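Local coordinates for protein endo-pectate lyase (Erwinia chrysanthemi, PDB 3B8Y) that probably cleaves polygalacturonate and partly methylated pectins from within the chain by calcium-dependent beta-elimination, as a secreted polysaccharide lyase of family 3, at residues Q21-L26 with V99-T104; V225-S230 with R252-C257. One frame throughout, in Å; residues are numbered along the deposited sequence.

Contact 1. Residues Q21-L26 with V99-T104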
loop_
_atom_site.group_PDB
_atom_site.type_symbol
_atom_site.label_atom_id
_atom_site.label_comp_id
_atom_site.label_asym_id
_atom_site.label_seq_id
_atom_site.Cartn_x
_atom_site.Cartn_y
_atom_site.Cartn_z
ATOM N N GLN A 21 -2.635 -20.275 6.296
ATOM C CA GLN A 21 -1.755 -20.210 5.144
ATOM C C GLN A 21 -1.087 -18.844 5.049
ATOM O O GLN A 21 -1.633 -17.839 5.486
ATOM C CB GLN A 21 -2.539 -20.490 3.854
ATOM C CG GLN A 21 -1.688 -20.389 2.594
ATOM C CD GLN A 21 -2.377 -20.948 1.365
ATOM O OE1 GLN A 21 -2.119 -22.092 0.960
ATOM N NE2 GLN A 21 -3.258 -20.150 0.761
ATOM N N THR A 22 0.118 -18.832 4.502
ATOM C CA THR A 22 0.860 -17.601 4.298
ATOM C C THR A 22 1.263 -17.582 2.831
ATOM O O THR A 22 1.840 -18.548 2.331
ATOM C CB THR A 22 2.134 -17.557 5.162
ATOM O OG1 THR A 22 1.780 -17.736 6.537
ATOM C CG2 THR A 22 2.864 -16.219 4.989
ATOM N N THR A 23 0.895 -16.523 2.122
ATOM C CA THR A 23 1.270 -16.420 0.722
ATOM C C THR A 23 2.276 -15.299 0.588
ATOM O O THR A 23 2.035 -14.169 1.017
ATOM C CB THR A 23 0.057 -16.196 -0.198
ATOM O OG1 THR A 23 -0.837 -17.306 -0.066
ATOM C CG2 THR A 23 0.507 -16.121 -1.657
ATOM N N LEU A 24 3.433 -15.642 0.037
ATOM C CA LEU A 24 4.524 -14.697 -0.120
ATOM C C LEU A 24 4.800 -14.299 -1.556
ATOM O O LEU A 24 4.782 -15.135 -2.457
ATOM C CB LEU A 24 5.796 -15.293 0.485
ATOM C CG LEU A 24 7.102 -14.481 0.452
ATOM C CD1 LEU A 24 6.979 -13.232 1.339
ATOM C CD2 LEU A 24 8.231 -15.366 0.975
ATOM N N MET A 25 5.131 -13.026 -1.739
ATOM C CA MET A 25 5.468 -12.480 -3.049
ATOM C C MET A 25 6.731 -11.634 -2.931
ATOM O O MET A 25 7.012 -11.045 -1.885
ATOM C CB MET A 25 4.316 -11.634 -3.606
ATOM C CG MET A 25 3.084 -12.436 -3.992
ATOM S SD MET A 25 1.705 -11.381 -4.497
ATOM C CE MET A 25 2.363 -10.634 -5.910
ATOM N N LEU A 26 7.481 -11.563 -4.023
ATOM C CA LEU A 26 8.708 -10.792 -4.041
ATOM C C LEU A 26 8.764 -9.768 -5.157
ATOM O O LEU A 26 8.324 -10.023 -6.284
ATOM C CB LEU A 26 9.916 -11.726 -4.140
ATOM C CG LEU A 26 11.317 -11.097 -4.160
ATOM C CD1 LEU A 26 12.227 -11.892 -3.260
ATOM C CD2 LEU A 26 11.870 -11.051 -5.584
ATOM N N VAL A 99 4.495 -21.414 7.695
ATOM C CA VAL A 99 5.494 -21.023 6.709
ATOM C C VAL A 99 4.860 -20.836 5.332
ATOM O O VAL A 99 4.035 -21.635 4.897
ATOM C CB VAL A 99 6.643 -22.086 6.621
ATOM C CG1 VAL A 99 7.765 -21.607 5.678
ATOM C CG2 VAL A 99 7.211 -22.348 8.000
ATOM N N SER A 100 5.247 -19.760 4.660
ATOM C CA SER A 100 4.731 -19.445 3.340
ATOM C C SER A 100 5.414 -20.297 2.284
ATOM O O SER A 100 6.251 -21.154 2.584
ATOM C CB SER A 100 5.028 -17.985 3.011
ATOM O OG SER A 100 6.416 -17.804 2.758
ATOM N N ASN A 101 5.051 -20.028 1.040
ATOM C CA ASN A 101 5.643 -20.678 -0.113
ATOM C C ASN A 101 6.992 -19.969 -0.318
ATOM O O ASN A 101 7.272 -18.913 0.287
ATOM C CB ASN A 101 4.760 -20.429 -1.345
ATOM C CG ASN A 101 4.467 -18.935 -1.564
ATOM O OD1 ASN A 101 5.073 -18.279 -2.426
ATOM N ND2 ASN A 101 3.564 -18.388 -0.758
ATOM N N ALA A 102 7.835 -20.557 -1.151
ATOM C CA ALA A 102 9.121 -19.949 -1.463
ATOM C C ALA A 102 8.936 -18.940 -2.593
ATOM O O ALA A 102 7.989 -19.042 -3.375
ATOM C CB ALA A 102 10.121 -21.028 -1.906
ATOM N N VAL A 103 9.767 -17.902 -2.587
ATOM C CA VAL A 103 9.793 -16.906 -3.653
ATOM C C VAL A 103 11.272 -16.772 -3.936
ATOM O O VAL A 103 12.096 -16.988 -3.041
ATOM C CB VAL A 103 9.199 -15.500 -3.275
ATOM C CG1 VAL A 103 7.691 -15.573 -3.125
ATOM C CG2 VAL A 103 9.875 -14.913 -2.043
ATOM N N THR A 104 11.616 -16.454 -5.177
ATOM C CA THR A 104 13.021 -16.313 -5.550
ATOM C C THR A 104 13.282 -15.163 -6.524
ATOM O O THR A 104 12.353 -14.574 -7.075
ATOM C CB THR A 104 13.580 -17.640 -6.150
ATOM O OG1 THR A 104 14.947 -17.457 -6.550
ATOM C CG2 THR A 104 12.759 -18.087 -7.346
HETATM O O HOH W 1 1.495 -21.299 4.552
#
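Leu-24 presses its branched end against Val-103, the two side chains crossing at about a right angle. Its CG lies anti to the backbone N (chi1 -180°), which carries CD2 to 3.5 Å from Val-103 CG2, a tight carbon contact. The other methyl of Val-103 is turned to the backbone: CG1 is modelled 3.0 Å from Leu-24 O, a doubtfully short approach. Leu-26 meets the same CG2 with its CB at 3.8 Å, and its CD1 lies near as well. Ser-100 OG lies 3.4 Å from Leu-24 CB. That buried hydroxyl is held by polar partners, donating to Asn-101 O at 2.8 Å and bonded to Val-88 N of strand 85-92. Strands 22-29 and 97-104 are outermost in a three-stranded and a four-stranded antiparallel sheet, consistent with a fibronectin type III-like sandwich; the segments 22-26 and 99-104 run in the same direction, 16° apart. Trp-37 and Leu-35 of strand 32-39 pack on Leu-24 from its own sheet, while Tyr-86 of strand 85-92 touches Leu-26. Toward the start of both segments the backbones close in: Ser-100 CA makes a CA-H...O contact of 3.2 Å with Thr-22 O, bent to 132° at the hydrogen. Thr-22 lays CG2 over Ser-100 CB, and its OG1 is bonded to Val-98 O. One water bridges the two backbones, accepting from Thr-22 N at 2.8 Å and donating to Val-99 O.

Contact 2. Residues V225-S230 with R252-C257. With ADA (alpha-D-galactopyranuronic acid), chain C; ADA (alpha-D-galactopyranuronic acid), chain B; ADA (alpha-D-galactopyranuronic acid), chain D; ADA (alpha-D-galactopyranuronic acid), chain E.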
loop_
_atom_site.group_PDB
_atom_site.type_symbol
_atom_site.label_atom_id
_atom_site.label_comp_id
_atom_site.label_asym_id
_atom_site.label_seq_id
_atom_site.Cartn_x
_atom_site.Cartn_y
_atom_site.Cartn_z
ATOM N N VAL A 225 -1.073 7.580 -5.080
ATOM C CA VAL A 225 -1.137 6.192 -4.639
ATOM C C VAL A 225 -2.571 5.876 -4.232
ATOM O O VAL A 225 -3.245 5.107 -4.907
ATOM C CB VAL A 225 -0.147 5.900 -3.495
ATOM C CG1 VAL A 225 -0.348 4.481 -2.973
ATOM C CG2 VAL A 225 1.271 6.065 -4.002
ATOM N N LEU A 226 -3.052 6.510 -3.163
ATOM C CA LEU A 226 -4.425 6.294 -2.715
ATOM C C LEU A 226 -5.274 7.542 -2.977
ATOM O O LEU A 226 -5.001 8.617 -2.443
ATOM C CB LEU A 226 -4.466 5.909 -1.234
ATOM C CG LEU A 226 -3.625 4.697 -0.850
ATOM C CD1 LEU A 226 -3.771 4.444 0.633
ATOM C CD2 LEU A 226 -4.025 3.477 -1.643
ATOM N N GLN A 227 -6.257 7.392 -3.863
ATOM C CA GLN A 227 -7.175 8.471 -4.244
ATOM C C GLN A 227 -8.496 8.241 -3.531
ATOM O O GLN A 227 -9.072 7.158 -3.626
ATOM C CB GLN A 227 -7.420 8.455 -5.753
ATOM C CG GLN A 227 -6.914 9.668 -6.502
ATOM C CD GLN A 227 -7.558 10.957 -6.056
ATOM O OE1 GLN A 227 -8.782 11.083 -6.033
ATOM N NE2 GLN A 227 -6.735 11.930 -5.698
ATOM N N HIS A 228 -8.973 9.256 -2.823
ATOM C CA HIS A 228 -10.226 9.163 -2.062
ATOM C C HIS A 228 -11.247 10.133 -2.651
ATOM O O HIS A 228 -11.092 11.346 -2.522
ATOM C CB HIS A 228 -9.934 9.543 -0.613
ATOM C CG HIS A 228 -10.892 8.972 0.383
ATOM N ND1 HIS A 228 -10.479 8.489 1.607
ATOM C CD2 HIS A 228 -12.241 8.888 0.379
ATOM C CE1 HIS A 228 -11.537 8.142 2.317
ATOM N NE2 HIS A 228 -12.618 8.373 1.594
ATOM N N ASN A 229 -12.281 9.600 -3.296
ATOM C CA ASN A 229 -13.311 10.430 -3.929
ATOM C C ASN A 229 -14.683 10.375 -3.253
ATOM O O ASN A 229 -15.460 11.315 -3.360
ATOM C CB ASN A 229 -13.471 10.062 -5.405
ATOM C CG ASN A 229 -12.185 10.207 -6.188
ATOM O OD1 ASN A 229 -11.372 11.082 -5.918
ATOM N ND2 ASN A 229 -11.987 9.324 -7.154
ATOM N N SER A 230 -15.014 9.250 -2.623
ATOM C CA SER A 230 -16.299 9.127 -1.931
ATOM C C SER A 230 -16.275 9.982 -0.659
ATOM O O SER A 230 -15.205 10.363 -0.184
ATOM C CB SER A 230 -16.582 7.662 -1.583
ATOM O OG SER A 230 -15.545 7.131 -0.777
ATOM N N ARG A 252 -4.599 11.302 -0.967
ATOM C CA ARG A 252 -5.148 12.599 -1.278
ATOM C C ARG A 252 -6.675 12.597 -1.331
ATOM O O ARG A 252 -7.280 11.833 -2.093
ATOM C CB ARG A 252 -4.604 13.087 -2.620
ATOM C CG ARG A 252 -5.144 14.428 -3.040
ATOM C CD ARG A 252 -4.911 15.481 -1.968
ATOM N NE ARG A 252 -4.946 16.811 -2.554
ATOM C CZ ARG A 252 -5.815 17.763 -2.232
ATOM N NH1 ARG A 252 -5.760 18.942 -2.857
ATOM N NH2 ARG A 252 -6.709 17.551 -1.263
ATOM N N SER A 253 -7.288 13.412 -0.479
ATOM C CA SER A 253 -8.734 13.574 -0.508
ATOM C C SER A 253 -8.913 14.475 -1.725
ATOM O O SER A 253 -8.400 15.595 -1.742
ATOM C CB SER A 253 -9.223 14.324 0.722
ATOM O OG SER A 253 -10.569 14.715 0.540
ATOM N N CYS A 254 -9.588 13.967 -2.751
ATOM C CA CYS A 254 -9.795 14.709 -3.985
ATOM C C CYS A 254 -9.983 16.208 -3.785
ATOM O O CYS A 254 -10.869 16.643 -3.048
ATOM C CB CYS A 254 -10.971 14.145 -4.760
ATOM S SG CYS A 254 -10.971 14.763 -6.462
ATOM N N GLY A 255 -9.116 16.986 -4.429
ATOM C CA GLY A 255 -9.170 18.430 -4.301
ATOM C C GLY A 255 -10.138 19.152 -5.216
ATOM O O GLY A 255 -10.724 20.160 -4.808
ATOM N N ASP A 256 -10.334 18.639 -6.431
ATOM C CA ASP A 256 -11.216 19.291 -7.400
ATOM C C ASP A 256 -12.223 18.386 -8.103
ATOM O O ASP A 256 -12.545 18.602 -9.269
ATOM C CB ASP A 256 -10.364 20.021 -8.454
ATOM C CG ASP A 256 -9.439 19.078 -9.243
ATOM O OD1 ASP A 256 -8.566 19.586 -9.978
ATOM O OD2 ASP A 256 -9.568 17.840 -9.137
ATOM N N CYS A 257 -12.715 17.371 -7.410
ATOM C CA CYS A 257 -13.675 16.445 -8.006
ATOM C C CYS A 257 -15.017 17.063 -8.344
ATOM O O CYS A 257 -15.417 18.062 -7.745
ATOM C CB CYS A 257 -13.906 15.262 -7.077
ATOM S SG CYS A 257 -12.656 13.963 -7.271
HETATM C C1 ADA C . -7.829 14.391 -10.608
HETATM C C2 ADA C . -9.213 14.844 -11.092
HETATM C C3 ADA C . -10.230 14.428 -10.055
HETATM C C4 ADA C . -10.173 12.907 -9.920
HETATM C C5 ADA C . -8.768 12.498 -9.512
HETATM C C6 ADA C . -8.684 10.990 -9.413
HETATM O O2 ADA C . -9.238 16.260 -11.232
HETATM O O3 ADA C . -11.533 14.834 -10.465
HETATM O O4 ADA C . -10.550 12.242 -11.140
HETATM O O5 ADA C . -7.780 12.960 -10.462
HETATM O O6B ADA C . -9.522 10.316 -8.604
HETATM O O6A ADA C . -7.868 10.387 -10.076
HETATM C C1 ADA B . -5.675 17.675 -8.203
HETATM C C2 ADA B . -6.646 16.821 -7.379
HETATM C C3 ADA B . -6.183 15.386 -7.408
HETATM C C4 ADA B . -6.147 14.930 -8.857
HETATM C C5 ADA B . -5.152 15.858 -9.610
HETATM C C6 ADA B . -5.054 15.427 -11.058
HETATM O O2 ADA B . -6.675 17.269 -6.027
HETATM O O3 ADA B . -7.087 14.579 -6.659
HETATM O O4 ADA B . -7.478 15.047 -9.405
HETATM O O5 ADA B . -5.626 17.218 -9.565
HETATM O O6B ADA B . -4.626 14.193 -11.354
HETATM O O6A ADA B . -5.352 16.192 -11.950
HETATM C C1 ADA D . -0.936 17.507 -7.655
HETATM C C2 ADA D . -1.768 17.541 -8.937
HETATM C C3 ADA D . -2.612 18.804 -8.947
HETATM C C4 ADA D . -3.516 18.788 -7.700
HETATM C C5 ADA D . -2.596 18.733 -6.476
HETATM C C6 ADA D . -3.478 18.699 -5.262
HETATM O O1 ADA D . -0.043 18.618 -7.603
HETATM O O2 ADA D . -0.905 17.535 -10.070
HETATM O O3 ADA D . -3.401 18.842 -10.144
HETATM O O4 ADA D . -4.373 17.622 -7.670
HETATM O O5 ADA D . -1.810 17.524 -6.509
HETATM O O6B ADA D . -4.306 19.724 -4.998
HETATM O O6A ADA D . -3.441 17.742 -4.529
HETATM C C1 ADA E . -11.699 11.434 -11.078
HETATM C C2 ADA E . -11.879 10.542 -12.311
HETATM C C3 ADA E . -12.155 11.416 -13.530
HETATM C C4 ADA E . -13.415 12.233 -13.251
HETATM C C5 ADA E . -13.144 13.092 -12.001
HETATM C C6 ADA E . -14.349 13.940 -11.698
HETATM O O2 ADA E . -10.694 9.762 -12.518
HETATM O O3 ADA E . -12.353 10.593 -14.687
HETATM O O4 ADA E . -14.511 11.349 -12.992
HETATM O O5 ADA E . -12.864 12.253 -10.841
HETATM O O6B ADA E . -14.813 14.793 -12.621
HETATM O O6A ADA E . -14.896 13.855 -10.629
#
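With chi1 at -58°, Asn-229 places its amide beside its own backbone N, bringing Asn-229 OD1 to 3.3 Å from Cys-254 CB. The Asn-229 ND2 donates to O6B of galacturonate C at 3.0 Å. Arg-252 starts out extended, with chi1 at 179°, and then bends at chi2 (55°); its guanidinium thereby reaches the carboxylate of galacturonate D, where NE bonds O6A at 2.7 Å and NH1 bonds O6B at 2.7 Å. Asn-284 takes NH2 and Phe-312 forms a cation-pi pair with the arginine. The backbones of strands 224-228 and 249-253 pair in parallel as neighbouring coils of the pectate lyase beta-helix: Arg-252 N donates to Leu-226 O, His-228 N to Arg-252 O, and Cys-254 N to His-228 O (3.0 Å). Past the strand, the Cys-254–Cys-257 disulfide ties a short loop whose Gly-255 N donates to O2 of galacturonate B (2.9 Å). From the same loop Asp-256 OD2 accepts from O2 of galacturonate C (2.6 Å). The carboxylates of C and D thus receive N-H donors, and Arg-252 meets that of D with two nearly straight bonds, consistent with recognition of an acidic oligogalacturonate.

Overall arrangement
Both segments of contact 1 precede those of contact 2 in the chain, and the two contacts lie on opposite sides of its centre, about 33 Å apart between centres and about 16 Å between nearest atoms. They share no strand or sheet. Contact 1 brings together the edge strands 22-29 and 97-104 of the N-terminal beta-sandwich; contact 2 pairs strands 224-228 and 249-253 in the parallel beta-helix that follows. The sandwich touches the beta-helix through residues of contact 1: Leu-26 O is hydrogen-bonded by Arg-165 and Met-25 packs on Ile-188. Oligogalacturonate sits at contact 2, so contact 1 belongs to a module remote from this sugar site.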